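PDB 3DF7: putative ATP-grasp superfamily protein from Archaeoglobus fulgidus, which is of unknown function but probably binds ATP and a metal ion. Local coordinates for residues F9-E14 against G43-E48; G24-K29 against P290-G295; R282-A287 against D296-I301. All blocks are in the same frame, centred on the assembly; numbering follows the deposited sequence.

The three contacts step from the N-terminal parallel sheet to the far end of the large antiparallel sheet. Contact 1 is largely buried, contacts 2 and 3 only partly so. Helix 18-35 joins the first two: T11 of contact 1 packs on L25 of contact 2. Contacts 2 and 3 share one sheet, strands 292-294 and 297-303 being neighbours in it, and A26 of the helix also touches L299. Chemistry changes along the way. At contact 1 an arginine binds backbone carbonyls at a helix end; contact 2 is apolar helix-on-strand packing with a lysine-tyrosine pair at its margin; contact 3 combines strand pairing with a polar network around E300.

Contact 1: residues F9-E14 against G43-E48; sequences FATCGE and GFVRPE
R46 meets the end of helix 9-12 with its CG anti to its own carbonyl carbon (chi1 -71°), and CD follows in an extended step alongside the carbonyls there; a bend at chi3 (52°) then turns NE aside. R46 CD comes within 3.4 Å of A10 O, and R46 NH1 donates to G13 O at 2.9 Å, the oxygen lying somewhat out of the guanidinium plane. The main chain of the same residue adds a nearly straight bond, R46 N to T11 O at 2.9 Å (167°). One residue thus binds two carbonyls where the helix runs out, G13 being the first to leave helical geometry, and its charge would probably be eased by the carbonyl oxygens gathered there. A salt bridge from R46 NE to E48 OE1 (2.8 Å) steadies the guanidinium from within its own segment. Farther along, the F44 ring turns its edge to C12, with C12 O in the ring plane 3.4 Å from F44 CE1. F5 and F7 of strand 3-8 and Y66 also touch F44. The loop after strand 40-42 is thereby fastened to the short helix that follows strand 3-8, at the C-terminal ends of the strands of a parallel alpha/beta sheet whose strands 3-8 and 40-42 are joined through helix 18-35, a Rossmann-like layout consistent with the pre-ATP-grasp domain.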
ATOM      1  N   PHE A   9       2.389  11.342  -1.012  1.00  9.84           N
ATOM      2  CA  PHE A   9       1.821  12.403  -0.180  1.00  9.77           C
ATOM      3  C   PHE A   9       2.633  12.946   0.996  1.00  9.44           C
ATOM      4  O   PHE A   9       2.786  14.158   1.122  1.00  8.31           O
ATOM      5  CB  PHE A   9       0.434  11.995   0.315  1.00  9.93           C
ATOM      6  CG  PHE A   9      -0.393  13.149   0.811  1.00 11.39           C
ATOM      7  CD1 PHE A   9      -0.821  14.143  -0.070  1.00 11.61           C
ATOM      8  CD2 PHE A   9      -0.737  13.249   2.153  1.00  9.55           C
ATOM      9  CE1 PHE A   9      -1.580  15.225   0.379  1.00 11.80           C
ATOM     10  CE2 PHE A   9      -1.494  14.325   2.616  1.00 13.13           C
ATOM     11  CZ  PHE A   9      -1.917  15.317   1.727  1.00 12.16           C
ATOM     12  N   ALA A  10       3.143  12.077   1.860  1.00  8.89           N
ATOM     13  CA  ALA A  10       3.919  12.550   3.005  1.00  9.18           C
ATOM     14  C   ALA A  10       5.221  13.243   2.609  1.00  9.90           C
ATOM     15  O   ALA A  10       5.628  14.221   3.235  1.00 10.18           O
ATOM     16  CB  ALA A  10       4.225  11.391   3.952  1.00  9.69           C
ATOM     17  N   THR A  11       5.864  12.733   1.567  1.00  8.47           N
ATOM     18  CA  THR A  11       7.140  13.267   1.103  1.00  7.30           C
ATOM     19  C   THR A  11       7.034  14.502   0.208  1.00  6.89           C
ATOM     20  O   THR A  11       7.912  15.371   0.233  1.00  7.13           O
ATOM     21  CB  THR A  11       7.925  12.170   0.334  1.00  7.33           C
ATOM     22  OG1 THR A  11       8.011  10.987   1.142  1.00  9.01           O
ATOM     23  CG2 THR A  11       9.337  12.646  -0.010  1.00  7.13           C
ATOM     24  N   CYS A  12       5.946  14.594  -0.550  1.00  6.21           N
ATOM     25  CA  CYS A  12       5.765  15.687  -1.502  1.00  8.72           C
ATOM     26  C   CYS A  12       4.523  16.560  -1.332  1.00  9.76           C
ATOM     27  O   CYS A  12       4.421  17.613  -1.962  1.00 10.22           O
ATOM     28  CB  CYS A  12       5.737  15.104  -2.919  1.00  6.92           C
ATOM     29  SG  CYS A  12       6.855  13.692  -3.186  1.00  9.01           S
ATOM     30  N   GLY A  13       3.582  16.127  -0.503  1.00 11.45           N
ATOM     31  CA  GLY A  13       2.353  16.887  -0.345  1.00 12.26           C
ATOM     32  C   GLY A  13       2.235  17.716   0.917  1.00 14.05           C
ATOM     33  O   GLY A  13       3.060  18.592   1.177  1.00 15.01           O
ATOM     34  N   GLU A  14       1.192  17.437   1.691  1.00 13.71           N
ATOM     35  CA  GLU A  14       0.927  18.140   2.940  1.00 15.74           C
ATOM     36  C   GLU A  14       1.681  17.459   4.074  1.00 17.27           C
ATOM     37  O   GLU A  14       2.046  16.289   3.976  1.00 17.16           O
ATOM     38  CB  GLU A  14      -0.574  18.113   3.247  1.00 15.04           C
ATOM     39  CG  GLU A  14      -1.441  18.878   2.253  1.00 18.08           C
ATOM     40  CD  GLU A  14      -1.351  20.383   2.439  1.00 17.80           C
ATOM     41  OE1 GLU A  14      -1.668  20.863   3.550  1.00 18.89           O
ATOM     42  OE2 GLU A  14      -0.964  21.084   1.480  1.00 16.27           O
ATOM     43  N   GLY A  43       9.481  15.283 -10.795  1.00 10.09           N
ATOM     44  CA  GLY A  43       8.703  15.496  -9.591  1.00  9.22           C
ATOM     45  C   GLY A  43       9.375  16.467  -8.648  1.00  9.75           C
ATOM     46  O   GLY A  43      10.350  17.125  -9.017  1.00  9.57           O
ATOM     47  N   PHE A  44       8.871  16.532  -7.421  1.00  8.81           N
ATOM     48  CA  PHE A  44       9.386  17.457  -6.422  1.00  8.06           C
ATOM     49  C   PHE A  44       9.174  16.895  -5.022  1.00  9.01           C
ATOM     50  O   PHE A  44       8.429  15.936  -4.834  1.00  8.79           O
ATOM     51  CB  PHE A  44       8.629  18.776  -6.552  1.00  8.74           C
ATOM     52  CG  PHE A  44       7.132  18.605  -6.512  1.00  8.94           C
ATOM     53  CD1 PHE A  44       6.458  18.530  -5.297  1.00  8.60           C
ATOM     54  CD2 PHE A  44       6.409  18.419  -7.689  1.00  8.30           C
ATOM     55  CE1 PHE A  44       5.089  18.266  -5.253  1.00  8.17           C
ATOM     56  CE2 PHE A  44       5.038  18.153  -7.658  1.00 10.03           C
ATOM     57  CZ  PHE A  44       4.376  18.076  -6.435  1.00  9.86           C
ATOM     58  N   VAL A  45       9.832  17.496  -4.039  1.00  8.92           N
ATOM     59  CA  VAL A  45       9.680  17.059  -2.661  1.00  9.95           C
ATOM     60  C   VAL A  45       9.451  18.262  -1.758  1.00  9.97           C
ATOM     61  O   VAL A  45       9.691  19.402  -2.154  1.00 10.48           O
ATOM     62  CB  VAL A  45      10.926  16.288  -2.163  1.00 10.15           C
ATOM     63  CG1 VAL A  45      11.148  15.068  -3.033  1.00  9.47           C
ATOM     64  CG2 VAL A  45      12.158  17.192  -2.176  1.00 10.07           C
ATOM     65  N   ARG A  46       8.961  18.005  -0.550  1.00  9.77           N
ATOM     66  CA  ARG A  46       8.728  19.072   0.414  1.00 11.20           C
ATOM     67  C   ARG A  46      10.095  19.568   0.881  1.00 11.04           C
ATOM     68  O   ARG A  46      11.092  18.855   0.777  1.00 10.34           O
ATOM     69  CB  ARG A  46       7.931  18.549   1.615  1.00 11.51           C
ATOM     70  CG  ARG A  46       6.470  18.237   1.320  1.00 13.14           C
ATOM     71  CD  ARG A  46       5.808  17.558   2.511  1.00 16.77           C
ATOM     72  NE  ARG A  46       6.003  18.297   3.757  1.00 19.83           N
ATOM     73  CZ  ARG A  46       5.413  19.451   4.048  1.00 23.55           C
ATOM     74  NH1 ARG A  46       4.578  20.015   3.186  1.00 25.09           N
ATOM     75  NH2 ARG A  46       5.663  20.045   5.207  1.00 26.75           N
ATOM     76  N   PRO A  47      10.160  20.796   1.411  1.00 13.20           N
ATOM     77  CA  PRO A  47      11.432  21.351   1.885  1.00 14.66           C
ATOM     78  C   PRO A  47      12.188  20.464   2.875  1.00 14.96           C
ATOM     79  O   PRO A  47      13.401  20.304   2.764  1.00 15.20           O
ATOM     80  CB  PRO A  47      11.013  22.679   2.509  1.00 15.26           C
ATOM     81  CG  PRO A  47       9.851  23.085   1.661  1.00 16.42           C
ATOM     82  CD  PRO A  47       9.081  21.794   1.519  1.00 13.80           C
ATOM     83  N   GLU A  48      11.468  19.888   3.836  1.00 14.93           N
ATOM     84  CA  GLU A  48      12.082  19.040   4.859  1.00 17.03           C
ATOM     85  C   GLU A  48      12.886  17.857   4.321  1.00 14.89           C
ATOM     86  O   GLU A  48      13.707  17.284   5.036  1.00 14.89           O
ATOM     87  CB  GLU A  48      11.017  18.498   5.821  1.00 20.70           C
ATOM     88  CG  GLU A  48      10.108  19.553   6.440  1.00 27.73           C
ATOM     89  CD  GLU A  48       9.088  20.089   5.455  1.00 30.58           C
ATOM     90  OE1 GLU A  48       8.422  19.269   4.793  1.00 32.52           O
ATOM     91  OE2 GLU A  48       8.948  21.325   5.345  1.00 34.24           O
TER

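Contact 2: residues G24-K29 against P290-G295; sequences GLAMFK and PYVSVG
K29 and Y291 reach toward each other tip to tip where helix 18-35 lies against edge strand 292-294, the two short segments running at 144°. From CB, which only nears the phenol oxygen, the lysine chain leads to K29 CG, 3.5 Å from Y291 OH. CD then sits over the face of the ring, a CH-pi contact with 3.8 Å from K29 CD to the Y291 centroid, 29° off the normal. On another side the same K29 CD presses on V292 CG1 at 3.4 Å, tighter than ordinary van der Waals packing. CE stays near the CE1 and CZ atoms of the tyrosine. A final bend (chi4 -52°) leaves NZ above the ring plane and outside the rim, nearest Y291 CE1; there it donates to a water 2.9 Å from K29 NZ that also lies 2.6 Å from Y291 OH, and it forms a salt bridge with D33. The tyrosine ring turns its edge to A26 O. Inward the contact is aliphatic: A26 CB meets V292 CG2 at 3.7 Å, and L25 CD2 reaches V294 CG2 at 3.6 Å. An alanine at Y291 would probably leave the K29 methylenes without their covering ring and the bridging water without its phenol partner. Y291 and V292 both face L299 in a classic beta bulge, and both point their side chains at the helix. Side-chain packing therefore carries the join between helix and strand, and the lysine plays a double part: its methylenes extend the apolar surface, while its ammonium group ends among D33 and water at the margin.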
ATOM      1  N   GLY A  24       5.421   6.694   4.420  1.00  9.93           N
ATOM      2  CA  GLY A  24       5.327   7.302   3.102  1.00  8.44           C
ATOM      3  C   GLY A  24       6.704   7.643   2.555  1.00  8.78           C
ATOM      4  O   GLY A  24       6.998   7.403   1.378  1.00  9.89           O
ATOM      5  N   LEU A  25       7.553   8.208   3.407  1.00  6.65           N
ATOM      6  CA  LEU A  25       8.905   8.572   3.000  1.00  8.02           C
ATOM      7  C   LEU A  25       9.680   7.334   2.555  1.00  7.64           C
ATOM      8  O   LEU A  25      10.412   7.372   1.570  1.00  5.93           O
ATOM      9  CB  LEU A  25       9.641   9.255   4.155  1.00  8.27           C
ATOM     10  CG  LEU A  25      11.118   9.576   3.909  1.00  8.91           C
ATOM     11  CD1 LEU A  25      11.265  10.501   2.699  1.00 10.16           C
ATOM     12  CD2 LEU A  25      11.707  10.227   5.151  1.00  8.00           C
ATOM     13  N   ALA A  26       9.512   6.241   3.291  1.00  8.24           N
ATOM     14  CA  ALA A  26      10.190   4.990   2.972  1.00  8.03           C
ATOM     15  C   ALA A  26       9.738   4.471   1.612  1.00  8.67           C
ATOM     16  O   ALA A  26      10.551   4.016   0.800  1.00  8.26           O
ATOM     17  CB  ALA A  26       9.906   3.953   4.053  1.00  7.14           C
HETATM   18  N   MSE A  27       8.437   4.544   1.356  1.00  9.15           N
HETATM   19  CA  MSE A  27       7.918   4.082   0.082  1.00  7.78           C
HETATM   20  C   MSE A  27       8.413   4.956  -1.065  1.00  9.17           C
HETATM   21  O   MSE A  27       8.748   4.446  -2.132  1.00  7.24           O
HETATM   22  CB  MSE A  27       6.384   4.059   0.087  1.00  9.83           C
HETATM   23  CG  MSE A  27       5.787   2.875   0.844  1.00 11.69           C
HETATM   24 SE   MSE A  27       3.859   2.754   0.659  1.00 18.40          SE
HETATM   25  CE  MSE A  27       3.373   3.741   2.239  1.00 15.25           C
ATOM     26  N   PHE A  28       8.444   6.271  -0.858  1.00  7.99           N
ATOM     27  CA  PHE A  28       8.913   7.167  -1.915  1.00  7.11           C
ATOM     28  C   PHE A  28      10.377   6.879  -2.237  1.00  7.91           C
ATOM     29  O   PHE A  28      10.763   6.789  -3.404  1.00  7.51           O
ATOM     30  CB  PHE A  28       8.776   8.637  -1.498  1.00  7.06           C
ATOM     31  CG  PHE A  28       9.173   9.610  -2.577  1.00  9.54           C
ATOM     32  CD1 PHE A  28       8.278   9.956  -3.585  1.00  8.81           C
ATOM     33  CD2 PHE A  28      10.453  10.153  -2.603  1.00  9.68           C
ATOM     34  CE1 PHE A  28       8.651  10.833  -4.605  1.00 10.87           C
ATOM     35  CE2 PHE A  28      10.840  11.032  -3.623  1.00 11.88           C
ATOM     36  CZ  PHE A  28       9.934  11.371  -4.625  1.00  9.55           C
ATOM     37  N   LYS A  29      11.197   6.747  -1.196  1.00  7.66           N
ATOM     38  CA  LYS A  29      12.619   6.460  -1.377  1.00  9.21           C
ATOM     39  C   LYS A  29      12.774   5.149  -2.145  1.00  9.18           C
ATOM     40  O   LYS A  29      13.525   5.064  -3.122  1.00  8.44           O
ATOM     41  CB  LYS A  29      13.311   6.353  -0.011  1.00 10.53           C
ATOM     42  CG  LYS A  29      14.810   6.071  -0.075  1.00 13.84           C
ATOM     43  CD  LYS A  29      15.371   5.795   1.318  1.00 18.08           C
ATOM     44  CE  LYS A  29      16.888   5.687   1.317  1.00 21.46           C
ATOM     45  NZ  LYS A  29      17.386   4.725   0.296  1.00 24.42           N
ATOM     46  N   PRO A 290      18.296   3.133  10.976  1.00 11.43           N
ATOM     47  CA  PRO A 290      17.060   3.150  10.194  1.00 12.41           C
ATOM     48  C   PRO A 290      17.270   3.237   8.690  1.00 12.03           C
ATOM     49  O   PRO A 290      18.370   3.509   8.213  1.00 13.77           O
ATOM     50  CB  PRO A 290      16.351   4.383  10.725  1.00 13.26           C
ATOM     51  CG  PRO A 290      17.509   5.346  10.875  1.00 13.42           C
ATOM     52  CD  PRO A 290      18.599   4.478  11.504  1.00 12.39           C
ATOM     53  N   TYR A 291      16.193   2.992   7.955  1.00 11.12           N
ATOM     54  CA  TYR A 291      16.197   3.081   6.503  1.00 10.78           C
ATOM     55  C   TYR A 291      15.912   4.559   6.222  1.00 10.28           C
ATOM     56  O   TYR A 291      16.563   5.180   5.384  1.00 12.21           O
ATOM     57  CB  TYR A 291      15.094   2.191   5.928  1.00 10.16           C
ATOM     58  CG  TYR A 291      14.866   2.332   4.433  1.00 10.32           C
ATOM     59  CD1 TYR A 291      15.896   2.103   3.522  1.00 12.27           C
ATOM     60  CD2 TYR A 291      13.608   2.672   3.934  1.00 11.38           C
ATOM     61  CE1 TYR A 291      15.678   2.204   2.144  1.00 14.14           C
ATOM     62  CE2 TYR A 291      13.375   2.778   2.565  1.00 12.22           C
ATOM     63  CZ  TYR A 291      14.413   2.540   1.673  1.00 14.79           C
ATOM     64  OH  TYR A 291      14.187   2.618   0.317  1.00 13.93           O
ATOM     65  N   VAL A 292      14.932   5.106   6.939  1.00  9.89           N
ATOM     66  CA  VAL A 292      14.553   6.517   6.835  1.00 10.03           C
ATOM     67  C   VAL A 292      14.000   6.967   8.179  1.00 11.56           C
ATOM     68  O   VAL A 292      13.566   6.143   8.988  1.00 11.38           O
ATOM     69  CB  VAL A 292      13.459   6.789   5.756  1.00 10.71           C
ATOM     70  CG1 VAL A 292      13.989   6.443   4.374  1.00 12.73           C
ATOM     71  CG2 VAL A 292      12.190   6.002   6.071  1.00  9.69           C
ATOM     72  N   SER A 293      14.021   8.276   8.418  1.00 11.77           N
ATOM     73  CA  SER A 293      13.514   8.833   9.667  1.00 12.82           C
ATOM     74  C   SER A 293      12.676  10.080   9.401  1.00 13.51           C
ATOM     75  O   SER A 293      12.882  10.777   8.409  1.00 11.38           O
ATOM     76  CB  SER A 293      14.673   9.230  10.590  1.00 11.86           C
ATOM     77  OG  SER A 293      15.582   8.162  10.799  1.00 15.37           O
ATOM     78  N   VAL A 294      11.723  10.335  10.291  1.00 13.33           N
ATOM     79  CA  VAL A 294      10.874  11.518  10.234  1.00 14.72           C
ATOM     80  C   VAL A 294      10.629  11.878  11.694  1.00 16.40           C
ATOM     81  O   VAL A 294       9.926  11.164  12.409  1.00 16.94           O
ATOM     82  CB  VAL A 294       9.521  11.253   9.538  1.00 15.82           C
ATOM     83  CG1 VAL A 294       8.634  12.493   9.647  1.00 16.61           C
ATOM     84  CG2 VAL A 294       9.744  10.912   8.069  1.00 14.74           C
ATOM     85  N   GLY A 295      11.219  12.980  12.140  1.00 17.96           N
ATOM     86  CA  GLY A 295      11.059  13.368  13.529  1.00 19.14           C
ATOM     87  C   GLY A 295      11.734  12.308  14.379  1.00 18.32           C
ATOM     88  O   GLY A 295      12.874  11.930  14.102  1.00 18.45           O
TER
HETATM   89  O   HOH W   1      16.291   2.460  -1.200  1.00 26.07           O

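Contact 3: residues R282-A287 against D296-I301; sequences RKSKSA and DYTLEI
E300 receives R282 and S284 on its carboxylate. The arginine forms a side-on salt bridge through two nitrogens: R282 NE donates to E300 OE2 at 3.1 Å from above the carboxylate plane, and R282 NH2 donates to E300 OE1, also at 3.1 Å, on the syn side. The guanidinium and carboxylate planes are 59° apart. From the opposite face of the carboxylate, S284 OG donates to E300 OE2 at 2.6 Å on the anti side. The serine can do so because S284 OG stands between its backbone N and carbonyl carbon (chi1 54°), within 2.8 Å of T298 OG1 as well. T298 OG1 accepts in turn from A287 N at 3.0 Å, tying the turn after strand 279-285 back over the sheet, and A287 CB packs against the glutamate.

Behind these groups the backbones set the register. R282 with E300 and S284 with T298 are antiparallel hydrogen-bonded pairs, which puts all four side chains on one face; S286 N adds a bond to D296 O at 2.8 Å. The other face carries the non-hydrogen-bonded pairs K283-L299 and K285-Y297. There K285 CD lies over the Y297 ring, 3.6 Å from its centroid. K283 NZ turns instead to E23 and S19 of helix 18-35, while L299 packs on V22 and A26 of the same helix. Strand 297-303 lies between 279-285 and edge strand 292-294, so this pairing is the one next to the edge of the large antiparallel sheet. The two faces of the strand pair differ in chemistry: the one with K283, L299 and Y297 packs toward helix 18-35, and on the other three donated bonds restrain the buried carboxylate and would probably stabilise its negative charge.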
ATOM      1  N   ARG A 282      10.087  -2.646  10.408  1.00 10.91           N
ATOM      2  CA  ARG A 282       9.398  -2.240  11.623  1.00 11.38           C
ATOM      3  C   ARG A 282       9.494  -0.755  11.889  1.00 11.68           C
ATOM      4  O   ARG A 282      10.503  -0.111  11.587  1.00  9.89           O
ATOM      5  CB  ARG A 282       9.924  -3.017  12.839  1.00 13.97           C
ATOM      6  CG  ARG A 282      11.335  -2.660  13.266  1.00 13.70           C
ATOM      7  CD  ARG A 282      11.827  -3.569  14.396  1.00 16.03           C
ATOM      8  NE  ARG A 282      13.202  -3.248  14.758  1.00 12.88           N
ATOM      9  CZ  ARG A 282      13.988  -4.003  15.520  1.00 14.89           C
ATOM     10  NH1 ARG A 282      13.548  -5.151  16.026  1.00 12.37           N
ATOM     11  NH2 ARG A 282      15.228  -3.606  15.763  1.00 11.81           N
ATOM     12  N   LYS A 283       8.416  -0.221  12.448  1.00 10.78           N
ATOM     13  CA  LYS A 283       8.348   1.184  12.792  1.00 12.54           C
ATOM     14  C   LYS A 283       8.798   1.270  14.244  1.00 13.01           C
ATOM     15  O   LYS A 283       8.381   0.469  15.089  1.00 10.61           O
ATOM     16  CB  LYS A 283       6.914   1.694  12.641  1.00 13.39           C
ATOM     17  CG  LYS A 283       6.729   3.156  12.997  1.00 16.82           C
ATOM     18  CD  LYS A 283       5.262   3.561  12.908  1.00 17.78           C
ATOM     19  CE  LYS A 283       4.723   3.385  11.497  1.00 18.43           C
ATOM     20  NZ  LYS A 283       3.306   3.820  11.377  1.00 15.63           N
ATOM     21  N   SER A 284       9.666   2.229  14.529  1.00 11.15           N
ATOM     22  CA  SER A 284      10.179   2.389  15.877  1.00 12.70           C
ATOM     23  C   SER A 284      10.478   3.847  16.169  1.00 12.55           C
ATOM     24  O   SER A 284      10.243   4.725  15.330  1.00 11.17           O
ATOM     25  CB  SER A 284      11.455   1.555  16.046  1.00 13.90           C
ATOM     26  OG  SER A 284      12.409   1.863  15.034  1.00 15.49           O
ATOM     27  N   LYS A 285      10.993   4.093  17.370  1.00 12.74           N
ATOM     28  CA  LYS A 285      11.353   5.433  17.801  1.00 14.65           C
ATOM     29  C   LYS A 285      12.871   5.530  17.932  1.00 14.63           C
ATOM     30  O   LYS A 285      13.488   4.769  18.674  1.00 14.72           O
ATOM     31  CB  LYS A 285      10.701   5.752  19.152  1.00 16.70           C
ATOM     32  CG  LYS A 285       9.170   5.692  19.152  1.00 21.00           C
ATOM     33  CD  LYS A 285       8.561   6.738  18.225  1.00 24.08           C
ATOM     34  CE  LYS A 285       7.850   7.845  18.998  1.00 26.28           C
ATOM     35  NZ  LYS A 285       8.762   8.589  19.909  1.00 29.15           N
ATOM     36  N   SER A 286      13.462   6.452  17.185  1.00 13.64           N
ATOM     37  CA  SER A 286      14.902   6.691  17.230  1.00 14.51           C
ATOM     38  C   SER A 286      15.798   5.459  17.123  1.00 13.49           C
ATOM     39  O   SER A 286      16.759   5.320  17.879  1.00 11.96           O
ATOM     40  CB  SER A 286      15.242   7.452  18.514  1.00 16.52           C
ATOM     41  OG  SER A 286      14.450   8.622  18.623  1.00 19.00           O
ATOM     42  N   ALA A 287      15.495   4.564  16.189  1.00 12.16           N
ATOM     43  CA  ALA A 287      16.329   3.378  16.012  1.00 10.40           C
ATOM     44  C   ALA A 287      17.697   3.857  15.531  1.00 10.47           C
ATOM     45  O   ALA A 287      17.793   4.838  14.786  1.00 10.73           O
ATOM     46  CB  ALA A 287      15.706   2.438  14.986  1.00 11.46           C
ATOM     47  N   ASP A 296      11.036  11.817  15.398  1.00 18.20           N
ATOM     48  CA  ASP A 296      11.583  10.787  16.280  1.00 20.62           C
ATOM     49  C   ASP A 296      11.225   9.382  15.803  1.00 19.49           C
ATOM     50  O   ASP A 296      11.571   8.394  16.450  1.00 19.09           O
ATOM     51  CB  ASP A 296      11.074  10.978  17.714  1.00 23.56           C
ATOM     52  CG  ASP A 296      11.572  12.265  18.350  1.00 26.28           C
ATOM     53  OD1 ASP A 296      12.800  12.504  18.334  1.00 28.31           O
ATOM     54  OD2 ASP A 296      10.737  13.032  18.876  1.00 28.83           O
ATOM     55  N   TYR A 297      10.528   9.295  14.674  1.00 17.90           N
ATOM     56  CA  TYR A 297      10.127   8.005  14.130  1.00 16.47           C
ATOM     57  C   TYR A 297      11.120   7.473  13.106  1.00 15.52           C
ATOM     58  O   TYR A 297      11.648   8.219  12.280  1.00 14.81           O
ATOM     59  CB  TYR A 297       8.736   8.108  13.497  1.00 19.07           C
ATOM     60  CG  TYR A 297       7.600   8.051  14.496  1.00 21.87           C
ATOM     61  CD1 TYR A 297       7.100   6.829  14.939  1.00 23.15           C
ATOM     62  CD2 TYR A 297       7.042   9.219  15.014  1.00 24.54           C
ATOM     63  CE1 TYR A 297       6.067   6.768  15.876  1.00 26.17           C
ATOM     64  CE2 TYR A 297       6.009   9.173  15.953  1.00 26.34           C
ATOM     65  CZ  TYR A 297       5.528   7.943  16.379  1.00 27.13           C
ATOM     66  OH  TYR A 297       4.512   7.885  17.306  1.00 30.09           O
ATOM     67  N   THR A 298      11.374   6.172  13.172  1.00 13.12           N
ATOM     68  CA  THR A 298      12.290   5.527  12.244  1.00 11.61           C
ATOM     69  C   THR A 298      11.651   4.267  11.683  1.00 11.48           C
ATOM     70  O   THR A 298      10.815   3.638  12.332  1.00 10.78           O
ATOM     71  CB  THR A 298      13.610   5.120  12.934  1.00 12.37           C
ATOM     72  OG1 THR A 298      13.315   4.398  14.139  1.00 11.64           O
ATOM     73  CG2 THR A 298      14.449   6.346  13.258  1.00 12.54           C
ATOM     74  N   LEU A 299      12.031   3.914  10.464  1.00  9.91           N
ATOM     75  CA  LEU A 299      11.523   2.700   9.851  1.00 10.74           C
ATOM     76  C   LEU A 299      12.768   1.893   9.532  1.00  8.89           C
ATOM     77  O   LEU A 299      13.669   2.376   8.844  1.00 10.51           O
ATOM     78  CB  LEU A 299      10.743   3.005   8.573  1.00 10.63           C
ATOM     79  CG  LEU A 299      10.012   1.778   8.015  1.00 12.92           C
ATOM     80  CD1 LEU A 299       8.862   1.397   8.941  1.00 13.44           C
ATOM     81  CD2 LEU A 299       9.492   2.075   6.629  1.00 15.39           C
ATOM     82  N   GLU A 300      12.824   0.672  10.048  1.00  8.28           N
ATOM     83  CA  GLU A 300      13.979  -0.185   9.837  1.00  7.35           C
ATOM     84  C   GLU A 300      13.630  -1.360   8.948  1.00  7.51           C
ATOM     85  O   GLU A 300      12.465  -1.733   8.820  1.00  7.07           O
ATOM     86  CB  GLU A 300      14.482  -0.753  11.172  1.00  9.62           C
ATOM     87  CG  GLU A 300      14.649   0.232  12.306  1.00 11.73           C
ATOM     88  CD  GLU A 300      14.749  -0.468  13.650  1.00 10.98           C
ATOM     89  OE1 GLU A 300      15.726  -1.221  13.861  1.00 11.68           O
ATOM     90  OE2 GLU A 300      13.844  -0.278  14.491  1.00 11.00           O
ATOM     91  N   ILE A 301      14.666  -1.927   8.339  1.00  8.16           N
ATOM     92  CA  ILE A 301      14.560  -3.114   7.500  1.00  8.53           C
ATOM     93  C   ILE A 301      15.765  -3.944   7.933  1.00 10.54           C
ATOM     94  O   ILE A 301      16.910  -3.567   7.672  1.00 11.47           O
ATOM     95  CB  ILE A 301      14.682  -2.788   6.005  1.00  9.71           C
ATOM     96  CG1 ILE A 301      13.675  -1.698   5.620  1.00  8.76           C
ATOM     97  CG2 ILE A 301      14.419  -4.045   5.187  1.00  9.16           C
ATOM     98  CD1 ILE A 301      13.747  -1.292   4.164  1.00  7.95           C
TER